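PDB 4EVF: giardin subunit alpha-1, which belongs to the annexins, binds calcium and, in a calcium-dependent way, phospholipids including phosphatidylserine, and takes part in attachment of the Giardia parasite to the intestinal mucosa. Local coordinates for residues 60-65 / 243-248; 73-78 / 107-112; 79-84 / 247-252; 90-95 / 210-215; 99-104 / 253-258. All coordinates share one frame; numbering follows the deposited sequence.

Interaction 1: residues 60-65 / 243-248; sequences GGSEES and GDEKRM
Ser62 and Glu245, each in the first turn of its helix, carry this contact. Both have their gamma atom anti to the carbonyl carbon (chi1 -74° and -70°), which turns the serine hydroxymethyl across the root of the glutamate: Ser62 OG lies 3.8 Å from Glu245 CB. Beyond CG the Glu245 chain runs extended, bringing OE1 to 3.8 Å from Ser62 CB. Its other oxygen, OE2, comes within 3.6 Å of Glu63 OE2. Glu63 is bent at chi2, and the two carboxylates stand nearly at right angles, planes 84° apart. Two like charges so close would probably repel; both groups sit at helix N-termini, whose dipoles may ease this, and Glu63 has a weak, long ion pair with Arg283. Asp244 caps the second helix, Arg247 N donating to its OD1 in an almost straight bond. Such a meeting of helix starts, with helix 284-292 packed against both glutamates, joins the predicted first and fourth repeats of the all-helical annexin fold.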
# COMPACT_ATOMS: atom_id res chain seq x y z
N GLY A 60 -6.32 -10.23 20.04
CA GLY A 60 -5.64 -10.81 18.91
C GLY A 60 -6.48 -10.67 17.68
O GLY A 60 -7.51 -10.04 17.68
N GLY A 61 -6.05 -11.30 16.62
CA GLY A 61 -6.81 -11.08 15.42
C GLY A 61 -6.07 -9.99 14.68
O GLY A 61 -5.01 -9.56 15.11
N SER A 62 -6.61 -9.59 13.55
CA SER A 62 -5.96 -8.59 12.70
C SER A 62 -5.81 -7.25 13.41
O SER A 62 -4.95 -6.46 13.03
CB SER A 62 -6.72 -8.42 11.38
OG SER A 62 -6.51 -9.52 10.52
N GLU A 63 -6.65 -7.01 14.42
CA GLU A 63 -6.61 -5.76 15.18
C GLU A 63 -5.29 -5.62 15.93
O GLU A 63 -4.63 -4.58 15.84
CB GLU A 63 -7.77 -5.69 16.19
CG GLU A 63 -9.15 -5.45 15.59
CD GLU A 63 -9.83 -6.73 15.17
OE1 GLU A 63 -9.15 -7.78 15.19
OE2 GLU A 63 -11.04 -6.69 14.82
N GLU A 64 -4.91 -6.66 16.66
CA GLU A 64 -3.67 -6.61 17.42
C GLU A 64 -2.47 -6.55 16.47
O GLU A 64 -1.56 -5.75 16.65
CB GLU A 64 -3.56 -7.80 18.39
CG GLU A 64 -2.60 -8.89 17.95
CD GLU A 64 -2.26 -9.85 19.08
OE1 GLU A 64 -1.63 -10.89 18.79
OE2 GLU A 64 -2.62 -9.57 20.25
N SER A 65 -2.51 -7.37 15.42
CA SER A 65 -1.43 -7.41 14.44
C SER A 65 -1.17 -6.03 13.83
O SER A 65 -0.02 -5.60 13.72
CB SER A 65 -1.72 -8.43 13.34
OG SER A 65 -1.67 -9.75 13.86
N GLY A 243 -15.35 -6.65 3.84
CA GLY A 243 -14.49 -6.22 4.93
C GLY A 243 -13.23 -7.05 5.05
O GLY A 243 -13.04 -7.77 6.03
N ASP A 244 -12.38 -6.96 4.04
CA ASP A 244 -11.12 -7.69 4.01
C ASP A 244 -10.18 -7.17 5.09
O ASP A 244 -9.50 -6.15 4.89
CB ASP A 244 -10.46 -7.49 2.64
CG ASP A 244 -9.22 -8.35 2.45
OD1 ASP A 244 -8.61 -8.78 3.46
OD2 ASP A 244 -8.86 -8.59 1.29
N GLU A 245 -10.15 -7.85 6.23
CA GLU A 245 -9.28 -7.45 7.34
C GLU A 245 -7.80 -7.55 6.99
O GLU A 245 -7.00 -6.69 7.39
CB GLU A 245 -9.58 -8.27 8.59
CG GLU A 245 -10.92 -7.94 9.22
CD GLU A 245 -11.01 -8.38 10.68
OE1 GLU A 245 -10.34 -9.36 11.06
OE2 GLU A 245 -11.75 -7.73 11.45
N LYS A 246 -7.42 -8.58 6.24
CA LYS A 246 -6.00 -8.79 5.94
C LYS A 246 -5.42 -7.66 5.09
O LYS A 246 -4.32 -7.18 5.38
CB LYS A 246 -5.76 -10.16 5.31
CG LYS A 246 -6.21 -11.32 6.20
CD LYS A 246 -5.25 -12.49 6.11
CE LYS A 246 -5.17 -13.04 4.70
NZ LYS A 246 -3.83 -13.63 4.40
N ARG A 247 -6.15 -7.24 4.06
CA ARG A 247 -5.76 -6.08 3.25
C ARG A 247 -5.71 -4.79 4.06
O ARG A 247 -4.80 -3.98 3.89
CB ARG A 247 -6.71 -5.87 2.07
CG ARG A 247 -6.53 -4.52 1.38
CD ARG A 247 -6.03 -4.70 -0.05
NE ARG A 247 -7.11 -5.10 -0.92
CZ ARG A 247 -6.99 -5.58 -2.15
NH1 ARG A 247 -5.81 -5.77 -2.72
NH2 ARG A 247 -8.09 -5.89 -2.80
N MET A 248 -6.70 -4.58 4.91
CA MET A 248 -6.72 -3.34 5.68
C MET A 248 -5.53 -3.29 6.62
O MET A 248 -4.96 -2.22 6.85
CB MET A 248 -8.05 -3.14 6.42
CG MET A 248 -9.17 -2.64 5.50
SD MET A 248 -8.73 -1.22 4.46
CE MET A 248 -8.76 0.08 5.70

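Interaction 2: residues 73-78 / 107-112; sequences DRHEVR and WHETVA
Helices 74-78 and 107-112 cross at -69° with axes 8.1 Å apart at closest, and the backbones nearly meet where His75 CA and Thr110 CA stand 4.4 Å apart. Glu109 CB lies over one face of the His75 imidazole, a CH-pi placement modelled too close for its spacing to be trusted, and Arg74 CG, offset toward the rim, over the opposite one. Glu109 then bends at chi2 (-73°), passing its CG within 3.7 Å of His75 CE1 while its carboxylate stands steeply to the ring. The ring is also held by a bond from just before the second segment: NE2 is hydrogen-bonded to Asp106 OD1. Thr110 sits at the ring's edge, its OG1 3.9 Å from His75 CD2 and bonded to the Asp106 carbonyl. The same residue crosses the Arg78 chain at about a right angle; OG1 lies 3.3 Å from Arg78 CD, and the methyl CG2 is 3.9 Å from Arg78 CG. Bent at chi3, Arg78 carries its guanidinium on to the Thr98 carbonyl. Around the pair, helix 245-255 brings Met254 against Val77 and Met254 and Met255 against Arg78, helix 32-46 touches Asp73 and Arg74, and Thr110 also touches Ala79 and Ile82 further along helix 74-87.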
# COMPACT_ATOMS: atom_id res chain seq x y z
N ASP A 73 9.06 -1.98 12.69
CA ASP A 73 9.79 -1.48 11.53
C ASP A 73 9.00 -1.79 10.27
O ASP A 73 8.77 -2.96 9.95
CB ASP A 73 11.19 -2.09 11.44
CG ASP A 73 12.06 -1.39 10.41
OD1 ASP A 73 13.01 -0.67 10.79
OD2 ASP A 73 11.79 -1.56 9.21
N ARG A 74 8.58 -0.74 9.56
CA ARG A 74 7.68 -0.88 8.42
C ARG A 74 8.30 -1.63 7.24
O ARG A 74 7.58 -2.10 6.37
CB ARG A 74 7.17 0.48 7.97
CG ARG A 74 8.23 1.37 7.31
CD ARG A 74 7.71 2.80 7.12
NE ARG A 74 8.72 3.68 6.54
CZ ARG A 74 9.69 4.27 7.24
NH1 ARG A 74 9.76 4.05 8.55
NH2 ARG A 74 10.58 5.06 6.65
N HIS A 75 9.63 -1.72 7.22
CA HIS A 75 10.32 -2.45 6.16
C HIS A 75 10.36 -3.94 6.47
O HIS A 75 10.19 -4.77 5.58
CB HIS A 75 11.73 -1.87 5.95
CG HIS A 75 11.74 -0.40 5.72
ND1 HIS A 75 12.44 0.48 6.53
CD2 HIS A 75 11.09 0.37 4.81
CE1 HIS A 75 12.24 1.72 6.11
NE2 HIS A 75 11.43 1.68 5.07
N GLU A 76 10.55 -4.27 7.75
CA GLU A 76 10.42 -5.66 8.20
C GLU A 76 8.97 -6.15 8.07
O GLU A 76 8.73 -7.30 7.72
CB GLU A 76 10.88 -5.83 9.64
CG GLU A 76 12.38 -5.77 9.79
CD GLU A 76 12.83 -5.77 11.24
OE1 GLU A 76 11.97 -5.86 12.13
OE2 GLU A 76 14.06 -5.68 11.48
N VAL A 77 8.04 -5.26 8.39
CA VAL A 77 6.61 -5.53 8.20
C VAL A 77 6.33 -5.87 6.74
O VAL A 77 5.83 -6.96 6.43
CB VAL A 77 5.74 -4.34 8.65
CG1 VAL A 77 4.28 -4.55 8.25
CG2 VAL A 77 5.86 -4.12 10.16
N ARG A 78 6.66 -4.95 5.84
CA ARG A 78 6.45 -5.17 4.41
C ARG A 78 7.15 -6.43 3.90
O ARG A 78 6.55 -7.22 3.15
CB ARG A 78 6.86 -3.94 3.59
CG ARG A 78 6.45 -4.01 2.11
CD ARG A 78 6.92 -2.79 1.30
NE ARG A 78 6.30 -1.52 1.70
CZ ARG A 78 5.09 -1.12 1.28
NH1 ARG A 78 4.60 0.05 1.67
NH2 ARG A 78 4.38 -1.90 0.48
N TRP A 107 10.70 0.67 -0.66
CA TRP A 107 10.96 -0.59 -1.34
C TRP A 107 12.41 -0.98 -1.11
O TRP A 107 12.72 -2.12 -0.77
CB TRP A 107 10.71 -0.49 -2.84
CG TRP A 107 10.98 -1.79 -3.52
CD1 TRP A 107 12.02 -2.09 -4.36
CD2 TRP A 107 10.22 -2.99 -3.39
NE1 TRP A 107 11.93 -3.40 -4.77
CE2 TRP A 107 10.83 -3.97 -4.19
CE3 TRP A 107 9.07 -3.34 -2.66
CZ2 TRP A 107 10.34 -5.27 -4.29
CZ3 TRP A 107 8.58 -4.63 -2.77
CH2 TRP A 107 9.21 -5.58 -3.58
N HIS A 108 13.29 -0.01 -1.30
CA HIS A 108 14.71 -0.23 -1.16
C HIS A 108 15.07 -0.79 0.22
O HIS A 108 15.87 -1.73 0.33
CB HIS A 108 15.47 1.07 -1.44
CG HIS A 108 16.96 0.92 -1.45
ND1 HIS A 108 17.75 1.26 -0.38
CD2 HIS A 108 17.80 0.47 -2.41
CE1 HIS A 108 19.02 1.04 -0.68
NE2 HIS A 108 19.07 0.56 -1.91
N GLU A 109 14.48 -0.22 1.27
CA GLU A 109 14.78 -0.67 2.64
C GLU A 109 14.15 -2.03 2.91
O GLU A 109 14.68 -2.84 3.67
CB GLU A 109 14.30 0.35 3.68
CG GLU A 109 15.10 1.65 3.69
CD GLU A 109 16.48 1.47 4.30
OE1 GLU A 109 16.61 1.68 5.53
OE2 GLU A 109 17.43 1.13 3.56
N THR A 110 12.99 -2.26 2.28
CA THR A 110 12.30 -3.54 2.37
C THR A 110 13.14 -4.66 1.78
O THR A 110 13.22 -5.75 2.34
CB THR A 110 10.91 -3.46 1.66
OG1 THR A 110 10.06 -2.57 2.39
CG2 THR A 110 10.23 -4.83 1.59
N VAL A 111 13.77 -4.39 0.64
CA VAL A 111 14.63 -5.38 0.00
C VAL A 111 15.77 -5.74 0.94
O VAL A 111 16.12 -6.90 1.07
CB VAL A 111 15.19 -4.88 -1.34
CG1 VAL A 111 16.34 -5.79 -1.82
CG2 VAL A 111 14.08 -4.79 -2.39
N ALA A 112 16.33 -4.73 1.60
CA ALA A 112 17.41 -4.96 2.56
C ALA A 112 16.90 -5.75 3.77
O ALA A 112 17.57 -6.65 4.28
CB ALA A 112 18.07 -3.64 2.99

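Interaction 3: residues 79-84 / 247-252; sequences AQHIRD and RMRRIT
His81 loses the most surface here, and two consecutive arginines, Arg249 and Arg250, take hold of its ring in different ways. Arg250 lays its methylene over the imidazole face: CG stands 3.7 Å from the ring centroid, almost on the ring normal, a CH-pi contact. Its chain then bends at chi3 and leads the guanidinium away to a salt bridge with Asp97. Arg249 works at the rim. With CG anti to the backbone N (chi1 175°), it brings its guanidinium to the ring edge, so that His81 CE1 sits over the guanidinium face, 3.6 Å from CZ, the two planes 72° apart. Asp69 holds that guanidinium through a salt bridge to NE. At the imidazole edge, NE2 is hydrogen-bonded to a water at 2.9 Å, and this water donates to Arg249 O at 2.7 Å, tying the ring to the opposing helix. A buried histidine beside arginines paired with aspartates, between the predicted second and fourth repeats, is consistent with the polar central channel of the annexin fold.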
# COMPACT_ATOMS: atom_id res chain seq x y z
N ALA A 79 8.40 -6.64 4.29
CA ALA A 79 9.14 -7.83 3.88
C ALA A 79 8.43 -9.12 4.28
O ALA A 79 8.38 -10.07 3.50
CB ALA A 79 10.55 -7.81 4.45
N GLN A 80 7.91 -9.16 5.50
CA GLN A 80 7.22 -10.35 6.01
C GLN A 80 5.89 -10.59 5.27
O GLN A 80 5.53 -11.73 4.98
CB GLN A 80 6.99 -10.25 7.53
CG GLN A 80 6.25 -11.45 8.13
CD GLN A 80 7.07 -12.72 8.10
OE1 GLN A 80 6.65 -13.74 7.53
NE2 GLN A 80 8.24 -12.68 8.72
N HIS A 81 5.18 -9.50 4.98
CA HIS A 81 3.97 -9.58 4.16
C HIS A 81 4.28 -10.21 2.80
O HIS A 81 3.53 -11.05 2.30
CB HIS A 81 3.37 -8.19 3.93
CG HIS A 81 2.64 -7.64 5.11
ND1 HIS A 81 1.92 -8.43 5.99
CD2 HIS A 81 2.50 -6.37 5.55
CE1 HIS A 81 1.38 -7.67 6.92
NE2 HIS A 81 1.72 -6.41 6.68
N ILE A 82 5.39 -9.79 2.20
CA ILE A 82 5.82 -10.32 0.90
C ILE A 82 6.21 -11.80 0.98
O ILE A 82 5.88 -12.59 0.09
CB ILE A 82 6.98 -9.48 0.33
CG1 ILE A 82 6.49 -8.07 -0.01
CG2 ILE A 82 7.60 -10.17 -0.87
CD1 ILE A 82 7.58 -7.15 -0.55
N ARG A 83 6.91 -12.17 2.04
CA ARG A 83 7.17 -13.57 2.34
C ARG A 83 5.86 -14.36 2.43
O ARG A 83 5.70 -15.41 1.79
CB ARG A 83 7.91 -13.69 3.67
CG ARG A 83 9.28 -14.35 3.57
CD ARG A 83 9.20 -15.77 3.07
NE ARG A 83 10.48 -16.21 2.55
CZ ARG A 83 11.21 -17.20 3.05
NH1 ARG A 83 10.76 -17.88 4.10
NH2 ARG A 83 12.37 -17.52 2.50
N ASP A 84 4.95 -13.86 3.24
CA ASP A 84 3.64 -14.49 3.42
C ASP A 84 2.92 -14.69 2.08
O ASP A 84 2.35 -15.76 1.81
CB ASP A 84 2.77 -13.66 4.35
CG ASP A 84 3.26 -13.68 5.79
OD1 ASP A 84 2.56 -13.08 6.64
OD2 ASP A 84 4.31 -14.30 6.08
N ARG A 247 -6.15 -7.24 4.06
CA ARG A 247 -5.76 -6.08 3.25
C ARG A 247 -5.71 -4.79 4.06
O ARG A 247 -4.80 -3.98 3.89
CB ARG A 247 -6.71 -5.87 2.07
CG ARG A 247 -6.53 -4.52 1.38
CD ARG A 247 -6.03 -4.70 -0.05
NE ARG A 247 -7.11 -5.10 -0.92
CZ ARG A 247 -6.99 -5.58 -2.15
NH1 ARG A 247 -5.81 -5.77 -2.72
NH2 ARG A 247 -8.09 -5.89 -2.80
N MET A 248 -6.70 -4.58 4.91
CA MET A 248 -6.72 -3.34 5.68
C MET A 248 -5.53 -3.29 6.62
O MET A 248 -4.96 -2.22 6.85
CB MET A 248 -8.05 -3.14 6.42
CG MET A 248 -9.17 -2.64 5.50
SD MET A 248 -8.73 -1.22 4.46
CE MET A 248 -8.76 0.08 5.70
N ARG A 249 -5.14 -4.45 7.14
CA ARG A 249 -4.00 -4.52 8.05
C ARG A 249 -2.69 -4.27 7.30
O ARG A 249 -1.81 -3.56 7.79
CB ARG A 249 -3.95 -5.86 8.77
CG ARG A 249 -2.70 -6.00 9.63
CD ARG A 249 -2.10 -7.40 9.54
NE ARG A 249 -0.70 -7.42 9.96
CZ ARG A 249 0.01 -8.53 10.14
NH1 ARG A 249 -0.55 -9.71 9.94
NH2 ARG A 249 1.28 -8.45 10.52
N ARG A 250 -2.56 -4.86 6.12
CA ARG A 250 -1.38 -4.62 5.30
C ARG A 250 -1.23 -3.13 5.00
O ARG A 250 -0.24 -2.53 5.41
CB ARG A 250 -1.40 -5.45 4.02
CG ARG A 250 -1.22 -6.96 4.28
CD ARG A 250 -1.01 -7.72 2.98
NE ARG A 250 -2.15 -7.59 2.07
CZ ARG A 250 -3.12 -8.50 1.95
NH1 ARG A 250 -3.09 -9.62 2.67
NH2 ARG A 250 -4.12 -8.30 1.09
N ILE A 251 -2.20 -2.53 4.33
CA ILE A 251 -2.02 -1.16 3.87
C ILE A 251 -2.06 -0.11 4.98
O ILE A 251 -1.36 0.90 4.93
CB ILE A 251 -2.98 -0.78 2.70
CG1 ILE A 251 -4.39 -0.48 3.20
CG2 ILE A 251 -3.02 -1.87 1.64
CD1 ILE A 251 -5.39 -0.32 2.05
N THR A 252 -2.87 -0.35 6.01
CA THR A 252 -2.91 0.58 7.14
C THR A 252 -1.61 0.51 7.95
O THR A 252 -1.03 1.54 8.29
CB THR A 252 -4.14 0.36 8.04
OG1 THR A 252 -5.31 0.24 7.22
CG2 THR A 252 -4.32 1.52 9.00
O HOH W 1 0.84 -4.03 8.04

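Interaction 4: residues 90-95 / 210-215; sequences NDHMAF and TKTDYY
His92, in the first turn of its helix, and Thr212, on helix 211-225, reach across and meet through a single hydrogen bond, ND1 to OG1 at 3.0 Å, with an angle of 150°; either atom could be the donor. The side chains cross at about a right angle, and the threonine oxygen arrives at the edge of the imidazole, in its plane. The methyl of Thr212 accompanies it, CG2 lying 3.3 Å from the same ND1, so that the hydroxyl and methyl branches both lie against that nitrogen. Each residue puts its leading atom anti to its own carbonyl carbon (chi1 -63° for His92, -54° for Thr212), which directs the groups at one another across backbones whose CA atoms are 7.5 Å apart. Elsewhere on the ring edge Asn90 CB lies in plane. Trp136 of helix 135-145 meets the His92 ring with its own and also touches Thr212, packing beside the bond. The turn that bears His92 is capped by Asp91, whose OD1 accepts from Ala94 N at 3.1 Å from above the carboxylate plane. This small surface bridge between helix 92-100 and helix 211-225 links the predicted second and third repeats of the annexin fold.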
# COMPACT_ATOMS: atom_id res chain seq x y z
N ASN A 90 0.27 -18.00 -4.72
CA ASN A 90 0.60 -16.57 -4.80
C ASN A 90 -0.58 -15.68 -4.40
O ASN A 90 -1.67 -15.80 -4.96
CB ASN A 90 1.08 -16.19 -6.21
CG ASN A 90 2.41 -16.84 -6.58
OD1 ASN A 90 3.21 -17.22 -5.73
ND2 ASN A 90 2.65 -16.96 -7.88
N ASP A 91 -0.36 -14.77 -3.44
CA ASP A 91 -1.43 -13.88 -2.99
C ASP A 91 -1.42 -12.60 -3.82
O ASP A 91 -0.75 -11.63 -3.47
CB ASP A 91 -1.27 -13.56 -1.49
CG ASP A 91 -2.52 -12.90 -0.87
OD1 ASP A 91 -3.30 -12.26 -1.61
OD2 ASP A 91 -2.72 -13.03 0.36
N HIS A 92 -2.17 -12.58 -4.92
CA HIS A 92 -2.11 -11.43 -5.82
C HIS A 92 -2.60 -10.13 -5.17
O HIS A 92 -2.06 -9.06 -5.43
CB HIS A 92 -2.87 -11.69 -7.13
CG HIS A 92 -2.30 -12.82 -7.94
ND1 HIS A 92 -2.76 -13.14 -9.20
CD2 HIS A 92 -1.29 -13.69 -7.68
CE1 HIS A 92 -2.08 -14.17 -9.67
NE2 HIS A 92 -1.19 -14.52 -8.77
N MET A 93 -3.64 -10.23 -4.35
CA MET A 93 -4.13 -9.05 -3.67
C MET A 93 -3.02 -8.46 -2.80
O MET A 93 -2.78 -7.26 -2.82
CB MET A 93 -5.37 -9.35 -2.83
CG MET A 93 -6.63 -9.51 -3.70
SD MET A 93 -8.10 -9.87 -2.70
CE MET A 93 -7.68 -11.50 -2.09
N ALA A 94 -2.33 -9.33 -2.07
CA ALA A 94 -1.22 -8.90 -1.21
C ALA A 94 -0.10 -8.30 -2.06
O ALA A 94 0.54 -7.32 -1.64
CB ALA A 94 -0.70 -10.07 -0.40
N PHE A 95 0.15 -8.88 -3.23
CA PHE A 95 1.13 -8.33 -4.17
C PHE A 95 0.85 -6.85 -4.43
O PHE A 95 1.76 -6.02 -4.38
CB PHE A 95 1.13 -9.08 -5.51
CG PHE A 95 1.75 -10.46 -5.47
CD1 PHE A 95 2.44 -10.90 -4.35
CD2 PHE A 95 1.64 -11.32 -6.56
CE1 PHE A 95 3.01 -12.17 -4.31
CE2 PHE A 95 2.22 -12.58 -6.54
CZ PHE A 95 2.90 -13.01 -5.41
N THR A 210 -7.73 -8.46 -18.70
CA THR A 210 -8.67 -8.98 -17.71
C THR A 210 -7.93 -9.58 -16.50
O THR A 210 -6.73 -9.84 -16.56
CB THR A 210 -9.55 -10.09 -18.31
OG1 THR A 210 -8.71 -11.16 -18.76
CG2 THR A 210 -10.36 -9.55 -19.49
N LYS A 211 -8.67 -9.82 -15.43
CA LYS A 211 -8.15 -10.56 -14.29
C LYS A 211 -6.90 -9.89 -13.72
O LYS A 211 -6.87 -8.67 -13.57
CB LYS A 211 -7.91 -12.02 -14.67
CG LYS A 211 -9.21 -12.78 -15.01
CD LYS A 211 -8.93 -14.17 -15.53
CE LYS A 211 -10.23 -14.96 -15.69
NZ LYS A 211 -9.97 -16.37 -16.11
N THR A 212 -5.88 -10.68 -13.42
CA THR A 212 -4.70 -10.16 -12.73
C THR A 212 -3.94 -9.12 -13.57
O THR A 212 -3.42 -8.13 -13.03
CB THR A 212 -3.76 -11.30 -12.24
OG1 THR A 212 -4.50 -12.23 -11.44
CG2 THR A 212 -2.62 -10.72 -11.39
N ASP A 213 -3.88 -9.33 -14.89
CA ASP A 213 -3.29 -8.32 -15.77
C ASP A 213 -4.02 -7.02 -15.54
O ASP A 213 -3.39 -5.98 -15.29
CB ASP A 213 -3.43 -8.67 -17.25
CG ASP A 213 -2.47 -9.74 -17.71
OD1 ASP A 213 -1.41 -9.94 -17.06
OD2 ASP A 213 -2.78 -10.39 -18.73
N TYR A 214 -5.34 -7.08 -15.64
CA TYR A 214 -6.17 -5.91 -15.45
C TYR A 214 -5.88 -5.18 -14.14
O TYR A 214 -5.57 -3.99 -14.12
CB TYR A 214 -7.66 -6.26 -15.53
CG TYR A 214 -8.51 -5.08 -15.17
CD1 TYR A 214 -8.77 -4.09 -16.10
CD2 TYR A 214 -9.03 -4.94 -13.88
CE1 TYR A 214 -9.54 -2.99 -15.78
CE2 TYR A 214 -9.80 -3.84 -13.55
CZ TYR A 214 -10.04 -2.87 -14.50
OH TYR A 214 -10.80 -1.77 -14.20
N TYR A 215 -6.01 -5.90 -13.03
CA TYR A 215 -5.85 -5.27 -11.73
C TYR A 215 -4.44 -4.73 -11.52
O TYR A 215 -4.28 -3.70 -10.88
CB TYR A 215 -6.26 -6.22 -10.59
CG TYR A 215 -7.74 -6.46 -10.61
CD1 TYR A 215 -8.63 -5.42 -10.37
CD2 TYR A 215 -8.26 -7.72 -10.92
CE1 TYR A 215 -9.99 -5.62 -10.42
CE2 TYR A 215 -9.62 -7.94 -10.97
CZ TYR A 215 -10.48 -6.89 -10.71
OH TYR A 215 -11.84 -7.09 -10.75

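Interaction 5: residues 99-104 / 253-258; sequences VILCTP and GMMVDK
Leu101, the centre of an inverse gamma turn in the link between helix 92-100 and helix 104-118, packs against Met255 near the end of helix 245-255. The two side chains reach toward each other: Leu101 has CG anti to its backbone N (chi1 -167°), while Met255 bends at chi2 and chi3 and curls its methyl back over the turn. CE lies 3.9 Å from Leu101 CD2 and 3.7 Å from Leu101 O; the spacings at Leu101 CD1 are too short to be trusted. The same methyl comes to 4.2 Å from Cys102 N. Further along, Thr103 and Lys258 cross at about a right angle, with CG2 of the threonine 4.0 Å from CD of the lysine. Thr103 keeps its hydroxyl for the helix that follows, capping Asp106 N. Lys258 NZ has a long salt bridge, 3.8 Å, to Asp257 OD2. Chemically the contact is apolar: the Leu101 and Met255 side chains make up the buried end, the lysine offers its methylenes at the margin, and the Thr103 hydroxyl and Lys258 ammonium turn to partners other than each other.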
# COMPACT_ATOMS: atom_id res chain seq x y z
N VAL A 99 3.83 -4.42 -3.23
CA VAL A 99 4.75 -4.07 -4.31
C VAL A 99 4.34 -2.76 -4.99
O VAL A 99 5.19 -1.91 -5.28
CB VAL A 99 4.82 -5.22 -5.38
CG1 VAL A 99 5.59 -4.77 -6.61
CG2 VAL A 99 5.45 -6.46 -4.79
N ILE A 100 3.05 -2.58 -5.24
CA ILE A 100 2.60 -1.42 -6.00
C ILE A 100 2.34 -0.18 -5.14
O ILE A 100 2.70 0.93 -5.52
CB ILE A 100 1.37 -1.73 -6.87
CG1 ILE A 100 1.64 -2.95 -7.74
CG2 ILE A 100 1.02 -0.50 -7.73
CD1 ILE A 100 0.47 -3.35 -8.64
N LEU A 101 1.71 -0.37 -3.99
CA LEU A 101 1.46 0.70 -3.04
C LEU A 101 2.71 0.83 -2.15
O LEU A 101 2.72 0.40 -0.99
CB LEU A 101 0.20 0.39 -2.22
CG LEU A 101 -0.53 1.40 -1.34
CD1 LEU A 101 0.17 1.49 -0.00
CD2 LEU A 101 -0.70 2.79 -1.98
N CYS A 102 3.76 1.41 -2.71
CA CYS A 102 5.04 1.50 -2.02
C CYS A 102 5.88 2.59 -2.67
O CYS A 102 5.93 2.70 -3.88
CB CYS A 102 5.75 0.15 -2.09
SG CYS A 102 7.25 -0.00 -1.11
N THR A 103 6.53 3.40 -1.85
CA THR A 103 7.46 4.40 -2.37
C THR A 103 8.79 3.71 -2.69
O THR A 103 9.12 2.69 -2.10
CB THR A 103 7.70 5.49 -1.32
OG1 THR A 103 8.38 4.91 -0.21
CG2 THR A 103 6.38 6.06 -0.82
N PRO A 104 9.57 4.27 -3.63
CA PRO A 104 10.86 3.64 -3.94
C PRO A 104 11.78 3.54 -2.73
O PRO A 104 12.49 2.55 -2.59
CB PRO A 104 11.46 4.55 -5.03
CG PRO A 104 10.62 5.77 -5.05
CD PRO A 104 9.28 5.41 -4.51
N GLY A 253 -1.15 -0.71 8.23
CA GLY A 253 0.05 -0.94 9.01
C GLY A 253 1.32 -0.40 8.38
O GLY A 253 2.22 0.07 9.08
N MET A 254 1.40 -0.46 7.05
CA MET A 254 2.58 -0.03 6.31
C MET A 254 2.54 1.42 5.86
O MET A 254 3.59 2.05 5.71
CB MET A 254 2.78 -0.89 5.05
CG MET A 254 3.25 -2.31 5.30
SD MET A 254 3.46 -3.20 3.75
CE MET A 254 1.87 -3.02 2.97
N MET A 255 1.35 1.95 5.60
CA MET A 255 1.24 3.11 4.72
C MET A 255 0.28 4.21 5.15
O MET A 255 0.15 5.22 4.44
CB MET A 255 0.87 2.65 3.30
CG MET A 255 2.05 2.14 2.48
SD MET A 255 3.10 3.49 1.88
CE MET A 255 2.32 3.88 0.31
N VAL A 256 -0.38 4.04 6.28
CA VAL A 256 -1.45 4.97 6.64
C VAL A 256 -0.95 6.41 6.68
O VAL A 256 -1.61 7.31 6.14
CB VAL A 256 -2.21 4.58 7.94
CG1 VAL A 256 -1.34 4.77 9.17
CG2 VAL A 256 -3.49 5.40 8.08
N ASP A 257 0.22 6.63 7.28
CA ASP A 257 0.75 7.99 7.41
C ASP A 257 0.99 8.69 6.06
O ASP A 257 0.84 9.91 5.95
CB ASP A 257 2.03 8.02 8.27
CG ASP A 257 3.27 7.50 7.53
OD1 ASP A 257 3.14 6.57 6.71
OD2 ASP A 257 4.38 8.04 7.77
N LYS A 258 1.36 7.92 5.04
CA LYS A 258 1.71 8.49 3.73
C LYS A 258 0.49 8.68 2.82
O LYS A 258 0.58 9.35 1.79
CB LYS A 258 2.75 7.62 3.00
CG LYS A 258 4.00 7.26 3.80
CD LYS A 258 5.08 6.70 2.88
CE LYS A 258 6.35 6.28 3.65
NZ LYS A 258 6.60 7.11 4.86

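How the interactions relate
Helix 245-255 and what follows it run through three contacts in order: interaction 1 at its start, interaction 3 in its middle and interaction 5 at its end, with centres about 10 Å apart from 1 to 3 and from 3 to 5. Helix 74-87 serves interactions 2 and 3, and helix 92-100 leads from interaction 4 to interaction 5, about 17 Å away. Arg78 ties interaction 2 to interaction 5, touching Met255 and Cys102. Interaction 4, a surface contact, is nested along the chain within the loops closed by interactions 1 and 3. Interactions 3 and 5 lie near the chain's centre, the others further out; together they join all four predicted repeats, mostly through the second and fourth.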